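Alkaline phosphatase (Thermus thermophilus, PDB 7KWD) removes phosphate groups from phosphorylated compounds as a homodimeric, metal-dependent hydrolase that uses zinc and magnesium ions. Local coordinates at the interface of chains A and B. Coordinates in Å, arbitrary orientation; residue numbers count along the deposited sequence, not the author numbering. Chains: chain A/B, Alkaline phosphatase.

Contact 1: the interface of chains A and B. Residues chain A 58, 62, 68, 72-73, 76; chain B 25-27, 454.
A:Glu72 of helix 70-75 meets the N-terminal segment of the other subunit at B:Ala27, in a patch of the homodimer interface of this alkaline phosphatase remote from the active site. The tight part is built around one carboxylate, a worked example of a side chain positioned by its own chain. With CG anti to the backbone N (chi1 176°) and the chain extended, the carboxylate reaches across so that OE2 accepts the backbone N of B:Ala27 at 2.8 Å through its anti lone pair, nearly straight (173° at H). A:Arg62 holds the same group side-on: NE gives to OE1 on its syn lone pair at 2.9 Å, in the guanidinium plane, and NH2 forms a salt bridge with OE2 at 2.8 Å, met on the syn side and tilted out of both planes. Two donors thus grip OE2, which should limit rotation of the carboxylate; the nearby guanidinium would probably favour its charged form. A:Val68 CG2 lies over one face of the A:Arg62 guanidinium, toward its rim, and B:Gly26 CA lies at the edge. A:Ala76 CB packs on B:Ala27 CA at 3.7 Å. Around B:Gln25 the chains meet by carbon contacts and through water. Its CB crosses the stem of A:Arg73 3.8 Å from CG, while that guanidinium turns back to A:Val68 O with both NE and NH2. A water there lies 2.8 Å from A:Arg73 O and 2.6 Å from B:Gln25 O.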
ATOM      1  N   GLN A  58      -7.815   9.562  -5.599  1.00 18.96           N
ATOM      2  CA  GLN A  58      -9.166   9.063  -5.849  1.00 26.47           C
ATOM      3  C   GLN A  58     -10.201   9.862  -5.059  1.00 21.09           C
ATOM      4  O   GLN A  58     -11.221  10.282  -5.602  1.00 20.37           O
ATOM      5  CB  GLN A  58      -9.244   7.583  -5.469  1.00 21.16           C
ATOM      6  CG  GLN A  58     -10.603   6.932  -5.698  1.00 27.59           C
ATOM      7  CD  GLN A  58     -10.619   5.478  -5.230  1.00 24.42           C
ATOM      8  OE1 GLN A  58     -10.869   4.562  -6.014  1.00 21.31           O
ATOM      9  NE2 GLN A  58     -10.350   5.265  -3.946  1.00 28.37           N
ATOM     10  N   ARG A  62     -13.033  12.968  -6.443  1.00 22.00           N
ATOM     11  CA  ARG A  62     -14.466  12.853  -6.203  1.00 28.15           C
ATOM     12  C   ARG A  62     -14.948  13.976  -5.297  1.00 28.01           C
ATOM     13  O   ARG A  62     -15.863  14.728  -5.650  1.00 29.57           O
ATOM     14  CB  ARG A  62     -14.798  11.501  -5.584  1.00 27.95           C
ATOM     15  CG  ARG A  62     -14.898  10.370  -6.614  1.00 29.76           C
ATOM     16  CD  ARG A  62     -14.755   8.976  -5.923  1.00 36.58           C
ATOM     17  NE  ARG A  62     -15.068   7.882  -6.847  1.00 31.18           N
ATOM     18  CZ  ARG A  62     -16.299   7.504  -7.161  1.00 30.43           C
ATOM     19  NH1 ARG A  62     -17.375   8.102  -6.639  1.00 26.28           N
ATOM     20  NH2 ARG A  62     -16.462   6.528  -8.030  1.00 22.30           N
ATOM     21  N   VAL A  68     -14.718  11.457 -11.152  1.00 22.15           N
ATOM     22  CA  VAL A  68     -14.040  10.183 -10.944  1.00 22.83           C
ATOM     23  C   VAL A  68     -12.693  10.219 -11.659  1.00 23.76           C
ATOM     24  O   VAL A  68     -12.635  10.449 -12.861  1.00 16.72           O
ATOM     25  CB  VAL A  68     -14.886   9.015 -11.446  1.00 26.02           C
ATOM     26  CG1 VAL A  68     -14.169   7.703 -11.226  1.00 28.23           C
ATOM     27  CG2 VAL A  68     -16.232   9.051 -10.747  1.00 22.53           C
ATOM     28  N   GLU A  72      -9.033   5.544 -11.549  1.00 22.31           N
ATOM     29  CA  GLU A  72     -10.033   4.697 -10.901  1.00 23.36           C
ATOM     30  C   GLU A  72     -10.867   3.957 -11.956  1.00 20.86           C
ATOM     31  O   GLU A  72     -11.121   2.752 -11.839  1.00 21.88           O
ATOM     32  CB  GLU A  72     -10.959   5.502  -9.978  1.00 24.25           C
ATOM     33  CG  GLU A  72     -12.075   4.638  -9.367  1.00 21.61           C
ATOM     34  CD  GLU A  72     -13.105   5.401  -8.525  1.00 28.20           C
ATOM     35  OE1 GLU A  72     -12.820   6.534  -8.108  1.00 26.55           O
ATOM     36  OE2 GLU A  72     -14.211   4.863  -8.303  1.00 27.70           O
ATOM     37  N   ARG A  73     -11.334   4.677 -12.982  1.00 23.14           N
ATOM     38  CA  ARG A  73     -12.147   4.033 -14.020  1.00 22.74           C
ATOM     39  C   ARG A  73     -11.399   2.875 -14.666  1.00 30.33           C
ATOM     40  O   ARG A  73     -12.004   1.837 -14.966  1.00 20.25           O
ATOM     41  CB  ARG A  73     -12.554   5.048 -15.082  1.00 24.66           C
ATOM     42  CG  ARG A  73     -13.231   6.283 -14.496  1.00 36.81           C
ATOM     43  CD  ARG A  73     -13.644   7.331 -15.585  1.00 38.46           C
ATOM     44  NE  ARG A  73     -13.778   8.706 -15.064  1.00 34.99           N
ATOM     45  CZ  ARG A  73     -14.508   9.655 -15.657  1.00 43.20           C
ATOM     46  NH1 ARG A  73     -15.162   9.388 -16.782  1.00 47.72           N
ATOM     47  NH2 ARG A  73     -14.612  10.860 -15.121  1.00 43.86           N
ATOM     48  N   ALA A  76     -11.089  -0.112 -12.332  1.00 18.51           N
ATOM     49  CA  ALA A  76     -12.429  -0.639 -12.137  1.00 25.03           C
ATOM     50  C   ALA A  76     -12.936  -1.401 -13.343  1.00 27.90           C
ATOM     51  O   ALA A  76     -14.058  -1.900 -13.302  1.00 25.58           O
ATOM     52  CB  ALA A  76     -13.395   0.512 -11.812  1.00 26.01           C
TER
ATOM     53  N   GLN B  25     -18.624   4.911 -14.300  1.00 27.70           N
ATOM     54  CA  GLN B  25     -17.413   4.160 -14.593  1.00 30.07           C
ATOM     55  C   GLN B  25     -16.560   3.932 -13.350  1.00 26.54           C
ATOM     56  O   GLN B  25     -15.440   3.435 -13.461  1.00 29.32           O
ATOM     57  CB  GLN B  25     -16.559   4.871 -15.647  1.00 36.38           C
ATOM     58  CG  GLN B  25     -17.310   5.477 -16.793  1.00 40.84           C
ATOM     59  CD  GLN B  25     -17.831   4.435 -17.749  1.00 49.46           C
ATOM     60  OE1 GLN B  25     -17.057   3.817 -18.479  1.00 60.89           O
ATOM     61  NE2 GLN B  25     -19.155   4.242 -17.765  1.00 51.56           N
ATOM     62  N   GLY B  26     -17.074   4.264 -12.170  1.00 26.71           N
ATOM     63  CA  GLY B  26     -16.303   4.156 -10.949  1.00 24.46           C
ATOM     64  C   GLY B  26     -16.267   2.737 -10.417  1.00 25.46           C
ATOM     65  O   GLY B  26     -16.904   1.818 -10.938  1.00 26.13           O
ATOM     66  N   ALA B  27     -15.502   2.567  -9.323  1.00 20.86           N
ATOM     67  CA  ALA B  27     -15.307   1.239  -8.759  1.00 24.04           C
ATOM     68  C   ALA B  27     -16.589   0.688  -8.152  1.00 23.88           C
ATOM     69  O   ALA B  27     -16.821  -0.533  -8.183  1.00 21.02           O
ATOM     70  CB  ALA B  27     -14.208   1.251  -7.700  1.00 23.09           C
ATOM     71  N   LEU B 454     -10.448  -3.362  -9.241  1.00 17.91           N
ATOM     72  CA  LEU B 454     -10.796  -2.597  -8.044  1.00 18.18           C
ATOM     73  C   LEU B 454     -12.307  -2.546  -7.904  1.00 21.22           C
ATOM     74  O   LEU B 454     -12.999  -2.036  -8.800  1.00 20.83           O
ATOM     75  CB  LEU B 454     -10.219  -1.188  -8.122  1.00 19.34           C
ATOM     76  CG  LEU B 454     -10.612  -0.245  -7.000  1.00 23.89           C
ATOM     77  CD1 LEU B 454      -9.917  -0.636  -5.658  1.00 19.21           C
ATOM     78  CD2 LEU B 454     -10.252   1.155  -7.451  1.00 15.11           C
TER
HETATM   79  O   HOH W   1     -14.828   1.735 -15.276  1.00 31.84           O

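Contact 2: the interface of chains A and B. Residues chain A 90, 92-94, 110; chain B 331-333, 335.
B:Leu333 and A:Asn110 run alongside one another with their tips pointing opposite ways, the leucine methyl CD2 lying 3.7 Å from the asparagine CB. A second small apolar touch comes from A:Val92, whose CB rests 3.6 Å from CB of B:Ser335. This is a loop-to-loop part of the dimer interface, in which the 3-10 helix 330-332 of chain B is read mainly through its backbone carbonyls. Farther out, the A:Asn110 amide shows how a side chain can pack with its stem and bond with its tip: CG stands anti to the carbonyl carbon (chi1 -66°), and ND2 gives a hydrogen bond of 2.8 Å to B:Ser331 O, close to the line of the carbonyl bond and to the plane of its own amide. The next carbonyl, B:Tyr332 O, is gripped by two serine hydroxyls arriving from opposite faces of its plane. A:Ser90 OG reaches it across the interface at 3.0 Å, and B:Ser335 OG from its own chain at 2.6 Å. A:Ser90 OG is itself placed by A:Val92, accepting from its backbone N, while A:Val92 O, 2.8 Å away, competes with B:Tyr332 O for the one hydroxyl hydrogen. At the rim the B:Tyr332 ring presents its edge, CD2, to A:Thr93 O at 3.8 Å. Segment 90-94 leads into the phosphoserine-forming nucleophile A:Ser95, and this site is likely to steady it with residues of the partner subunit.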
ATOM      1  N   SER A  90      18.279  -6.396  -2.588  1.00 26.32           N
ATOM      2  CA  SER A  90      17.579  -5.553  -1.628  1.00 26.93           C
ATOM      3  C   SER A  90      16.080  -5.641  -1.831  1.00 25.43           C
ATOM      4  O   SER A  90      15.593  -5.460  -2.951  1.00 21.02           O
ATOM      5  CB  SER A  90      17.976  -4.089  -1.775  1.00 24.58           C
ATOM      6  OG  SER A  90      17.129  -3.285  -0.983  1.00 25.84           O
ATOM      7  N   VAL A  92      14.144  -3.429  -1.158  1.00 21.00           N
ATOM      8  CA  VAL A  92      13.693  -2.120  -1.596  1.00 18.77           C
ATOM      9  C   VAL A  92      14.556  -1.674  -2.759  1.00 28.72           C
ATOM     10  O   VAL A  92      15.770  -1.467  -2.601  1.00 28.05           O
ATOM     11  CB  VAL A  92      13.739  -1.092  -0.465  1.00 26.21           C
ATOM     12  CG1 VAL A  92      13.243   0.277  -0.968  1.00 26.02           C
ATOM     13  CG2 VAL A  92      12.938  -1.603   0.726  1.00 25.00           C
ATOM     14  N   THR A  93      13.935  -1.502  -3.915  1.00 21.53           N
ATOM     15  CA  THR A  93      14.667  -1.178  -5.126  1.00 22.18           C
ATOM     16  C   THR A  93      14.860   0.325  -5.198  1.00 30.67           C
ATOM     17  O   THR A  93      14.184   1.088  -4.519  1.00 25.34           O
ATOM     18  CB  THR A  93      13.886  -1.660  -6.349  1.00 22.52           C
ATOM     19  OG1 THR A  93      14.663  -1.582  -7.540  1.00 22.60           O
ATOM     20  CG2 THR A  93      12.655  -0.804  -6.519  1.00 23.20           C
ATOM     21  N   GLU A  94      15.732   0.760  -6.088  1.00 30.13           N
ATOM     22  CA  GLU A  94      15.581   2.135  -6.587  1.00 29.01           C
ATOM     23  C   GLU A  94      15.322   2.066  -8.092  1.00 32.62           C
ATOM     24  O   GLU A  94      15.098   0.989  -8.671  1.00 28.87           O
ATOM     25  CB  GLU A  94      16.767   3.015  -6.181  1.00 37.12           C
ATOM     26  CG  GLU A  94      18.110   2.410  -6.442  1.00 36.36           C
ATOM     27  CD  GLU A  94      18.329   2.181  -7.942  1.00 42.17           C
ATOM     28  OE1 GLU A  94      18.049   1.050  -8.407  1.00 38.23           O
ATOM     29  OE2 GLU A  94      18.749   3.129  -8.663  1.00 34.69           O
ATOM     30  N   ASN A 110      20.992  -2.308  -7.435  1.00 29.34           N
ATOM     31  CA  ASN A 110      20.598  -0.903  -7.497  1.00 31.81           C
ATOM     32  C   ASN A 110      21.756  -0.066  -8.016  1.00 40.19           C
ATOM     33  O   ASN A 110      22.882  -0.183  -7.514  1.00 34.48           O
ATOM     34  CB  ASN A 110      20.177  -0.397  -6.103  1.00 29.13           C
ATOM     35  CG  ASN A 110      18.899  -1.082  -5.574  1.00 35.53           C
ATOM     36  OD1 ASN A 110      18.223  -1.814  -6.304  1.00 27.34           O
ATOM     37  ND2 ASN A 110      18.573  -0.839  -4.290  1.00 32.93           N
TER
ATOM     38  N   SER B 331      22.461   3.690  -2.189  1.00 28.40           N
ATOM     39  CA  SER B 331      21.607   3.142  -3.243  1.00 33.83           C
ATOM     40  C   SER B 331      20.551   2.175  -2.703  1.00 28.07           C
ATOM     41  O   SER B 331      20.094   1.290  -3.418  1.00 33.13           O
ATOM     42  CB  SER B 331      22.469   2.467  -4.318  1.00 36.99           C
ATOM     43  OG  SER B 331      23.383   3.406  -4.858  1.00 36.78           O
ATOM     44  N   TYR B 332      20.163   2.344  -1.435  1.00 26.49           N
ATOM     45  CA  TYR B 332      19.191   1.497  -0.736  1.00 30.16           C
ATOM     46  C   TYR B 332      19.618   0.036  -0.671  1.00 31.60           C
ATOM     47  O   TYR B 332      18.801  -0.861  -0.383  1.00 26.30           O
ATOM     48  CB  TYR B 332      17.806   1.607  -1.378  1.00 30.47           C
ATOM     49  CG  TYR B 332      17.156   2.976  -1.281  1.00 31.14           C
ATOM     50  CD1 TYR B 332      17.603   3.931  -0.375  1.00 25.72           C
ATOM     51  CD2 TYR B 332      16.107   3.314  -2.129  1.00 27.57           C
ATOM     52  CE1 TYR B 332      16.998   5.173  -0.300  1.00 28.82           C
ATOM     53  CE2 TYR B 332      15.504   4.523  -2.067  1.00 25.09           C
ATOM     54  CZ  TYR B 332      15.934   5.442  -1.148  1.00 32.67           C
ATOM     55  OH  TYR B 332      15.309   6.654  -1.130  1.00 25.21           O
ATOM     56  N   LEU B 333      20.908  -0.218  -0.880  1.00 29.45           N
ATOM     57  CA  LEU B 333      21.411  -1.585  -0.985  1.00 29.63           C
ATOM     58  C   LEU B 333      21.379  -2.353   0.321  1.00 23.59           C
ATOM     59  O   LEU B 333      21.512  -3.580   0.289  1.00 27.07           O
ATOM     60  CB  LEU B 333      22.850  -1.545  -1.559  1.00 27.48           C
ATOM     61  CG  LEU B 333      22.944  -1.215  -3.045  1.00 26.47           C
ATOM     62  CD1 LEU B 333      24.352  -0.795  -3.448  1.00 31.34           C
ATOM     63  CD2 LEU B 333      22.456  -2.400  -3.905  1.00 28.74           C
ATOM     64  N   SER B 335      18.743  -2.461   2.418  1.00 29.09           N
ATOM     65  CA  SER B 335      17.378  -2.423   2.930  1.00 25.45           C
ATOM     66  C   SER B 335      16.890  -3.773   3.440  1.00 26.49           C
ATOM     67  O   SER B 335      16.001  -3.812   4.298  1.00 27.84           O
ATOM     68  CB  SER B 335      16.415  -1.905   1.857  1.00 24.40           C
ATOM     69  OG  SER B 335      16.818  -0.634   1.360  1.00 24.90           O
TER

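Contact 3: the interface of chains A and B. Residues chain A 92, 429-430, 432-434; chain B 325-327, 427.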
ATOM      1  N   VAL A  92      14.144  -3.429  -1.158  1.00 21.00           N
ATOM      2  CA  VAL A  92      13.693  -2.120  -1.596  1.00 18.77           C
ATOM      3  C   VAL A  92      14.556  -1.674  -2.759  1.00 28.72           C
ATOM      4  O   VAL A  92      15.770  -1.467  -2.601  1.00 28.05           O
ATOM      5  CB  VAL A  92      13.739  -1.092  -0.465  1.00 26.21           C
ATOM      6  CG1 VAL A  92      13.243   0.277  -0.968  1.00 26.02           C
ATOM      7  CG2 VAL A  92      12.938  -1.603   0.726  1.00 25.00           C
ATOM      8  N   SER A 429       5.666   6.883   6.162  1.00 26.50           N
ATOM      9  CA  SER A 429       6.489   5.838   6.758  1.00 27.51           C
ATOM     10  C   SER A 429       7.963   6.256   6.780  1.00 25.01           C
ATOM     11  O   SER A 429       8.717   5.851   7.664  1.00 24.76           O
ATOM     12  CB  SER A 429       6.375   4.518   5.988  1.00 29.90           C
ATOM     13  OG  SER A 429       5.061   4.192   5.598  1.00 31.30           O
ATOM     14  N   SER A 430       8.377   7.084   5.823  1.00 28.67           N
ATOM     15  CA  SER A 430       9.793   7.306   5.576  1.00 26.71           C
ATOM     16  C   SER A 430       9.887   8.402   4.530  1.00 26.21           C
ATOM     17  O   SER A 430       8.874   8.863   4.000  1.00 27.87           O
ATOM     18  CB  SER A 430      10.464   6.007   5.095  1.00 25.58           C
ATOM     19  OG  SER A 430      10.557   5.980   3.674  1.00 28.81           O
ATOM     20  N   GLN A 432      11.858   7.530   1.964  1.00 21.20           N
ATOM     21  CA  GLN A 432      12.506   6.660   0.986  1.00 24.88           C
ATOM     22  C   GLN A 432      11.505   5.701   0.333  1.00 26.75           C
ATOM     23  O   GLN A 432      10.335   5.640   0.701  1.00 24.17           O
ATOM     24  CB  GLN A 432      13.635   5.863   1.675  1.00 23.40           C
ATOM     25  CG  GLN A 432      14.776   6.731   2.189  1.00 27.87           C
ATOM     26  CD  GLN A 432      14.535   7.225   3.614  1.00 29.19           C
ATOM     27  OE1 GLN A 432      14.043   8.331   3.803  1.00 28.19           O
ATOM     28  NE2 GLN A 432      14.857   6.397   4.610  1.00 31.05           N
ATOM     29  N   HIS A 433      11.989   4.926  -0.646  1.00 24.42           N
ATOM     30  CA  HIS A 433      11.172   3.877  -1.259  1.00 21.65           C
ATOM     31  C   HIS A 433      10.792   2.818  -0.228  1.00 21.37           C
ATOM     32  O   HIS A 433      11.470   2.627   0.787  1.00 22.13           O
ATOM     33  CB  HIS A 433      11.916   3.166  -2.379  1.00 24.10           C
ATOM     34  CG  HIS A 433      12.442   4.082  -3.418  1.00 24.08           C
ATOM     35  ND1 HIS A 433      13.250   3.649  -4.447  1.00 28.19           N
ATOM     36  CD2 HIS A 433      12.290   5.418  -3.590  1.00 24.81           C
ATOM     37  CE1 HIS A 433      13.582   4.680  -5.207  1.00 25.47           C
ATOM     38  NE2 HIS A 433      13.023   5.759  -4.701  1.00 23.41           N
ATOM     39  N   THR A 434       9.703   2.123  -0.499  1.00 23.77           N
ATOM     40  CA  THR A 434       9.275   1.001   0.327  1.00 25.13           C
ATOM     41  C   THR A 434       9.134  -0.242  -0.542  1.00 22.32           C
ATOM     42  O   THR A 434       9.244  -0.195  -1.769  1.00 23.20           O
ATOM     43  CB  THR A 434       7.959   1.295   1.056  1.00 23.10           C
ATOM     44  OG1 THR A 434       6.895   1.414   0.092  1.00 25.76           O
ATOM     45  CG2 THR A 434       8.049   2.592   1.883  1.00 24.62           C
TER
ATOM     46  N   LEU B 325       8.862  -1.363   5.100  1.00 25.74           N
ATOM     47  CA  LEU B 325      10.300  -1.512   4.974  1.00 24.66           C
ATOM     48  C   LEU B 325      10.796  -0.492   3.966  1.00 25.87           C
ATOM     49  O   LEU B 325      10.333  -0.474   2.823  1.00 23.66           O
ATOM     50  CB  LEU B 325      10.634  -2.923   4.511  1.00 27.42           C
ATOM     51  CG  LEU B 325      12.122  -3.269   4.369  1.00 27.33           C
ATOM     52  CD1 LEU B 325      12.788  -3.467   5.736  1.00 29.70           C
ATOM     53  CD2 LEU B 325      12.261  -4.512   3.513  1.00 24.28           C
ATOM     54  N   TYR B 326      11.717   0.370   4.383  1.00 23.07           N
ATOM     55  CA  TYR B 326      12.097   1.507   3.555  1.00 23.68           C
ATOM     56  C   TYR B 326      13.569   1.454   3.145  1.00 24.12           C
ATOM     57  O   TYR B 326      14.379   0.703   3.710  1.00 25.37           O
ATOM     58  CB  TYR B 326      11.769   2.837   4.270  1.00 28.21           C
ATOM     59  CG  TYR B 326      12.487   3.034   5.570  1.00 26.44           C
ATOM     60  CD1 TYR B 326      13.838   3.387   5.582  1.00 29.39           C
ATOM     61  CD2 TYR B 326      11.826   2.907   6.777  1.00 25.94           C
ATOM     62  CE1 TYR B 326      14.518   3.597   6.775  1.00 27.09           C
ATOM     63  CE2 TYR B 326      12.504   3.083   7.988  1.00 31.28           C
ATOM     64  CZ  TYR B 326      13.853   3.444   7.975  1.00 30.99           C
ATOM     65  OH  TYR B 326      14.533   3.641   9.170  1.00 28.45           O
ATOM     66  N   GLY B 327      13.885   2.252   2.116  1.00 22.17           N
ATOM     67  CA  GLY B 327      15.222   2.287   1.544  1.00 26.65           C
ATOM     68  C   GLY B 327      16.277   2.719   2.544  1.00 27.62           C
ATOM     69  O   GLY B 327      16.164   3.799   3.118  1.00 23.29           O
ATOM     70  N   GLY B 427       9.357   1.947   8.849  1.00 24.78           N
ATOM     71  CA  GLY B 427       8.724   3.153   9.338  1.00 29.80           C
ATOM     72  C   GLY B 427       7.203   3.062   9.255  1.00 26.85           C
ATOM     73  O   GLY B 427       6.664   2.103   8.720  1.00 26.93           O
TER
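The B:Tyr326 ring and the A:Gln432 amide lie alongside each other with their tips in one direction and their planes nearly perpendicular (81°). NE2 of the amide lies beyond the CD1 edge of the ring, raised above the plane, 3.3 Å from CD1. CB of A:Ser430 is on the same side, displaced outward past CG and 3.6 Å from it; B:Gly427 N of the ring's own chain lies in plane at its edge. B:Tyr326 brings the ring here with CG between the backbone N and the carbonyl carbon (chi1 61°). The contact is a short antiparallel bridge between subunits, pairing A:Thr434 with B:Tyr326, and it illustrates how backbone pairing can be reinforced by a side chain. B:Gly327 N gives to O of the zinc ligand A:His433 at 2.8 Å, while a kink at chi2 (89°) turns A:Gln432 NE2 back to donate a long hydrogen bond of 3.3 Å to B:Gly327 O, which lies in the amide plane. An alanine in place of A:Gln432 would probably leave B:Gly327 O without this donor and open a gap beside the tyrosine ring. A:Ser430 OG in turn accepts from A:Gln432 N at 2.6 Å. Beyond the bridge, A:Val92 CG1 lies 3.8 Å from CA of B:Gly327.

Contacts 2 and 3 are neighbours, their C-alpha centres about 10 Å apart, and they share A:Val92, which touches B:Leu325, B:Gly327 and B:Ser335 at once. Contact 1 stands apart, with its centre about 33 Å from that of contact 2 and 28 Å from that of contact 3. The same division appears in distance to the nucleophile A:Ser95: about 8 Å and 13 Å from the centres of contacts 2 and 3, but 27 Å from contact 1. Two-fold symmetry repeats all three, so each active site probably has partner-chain support nearby, while contact 1 probably contributes to dimer cohesion well away from the active sites.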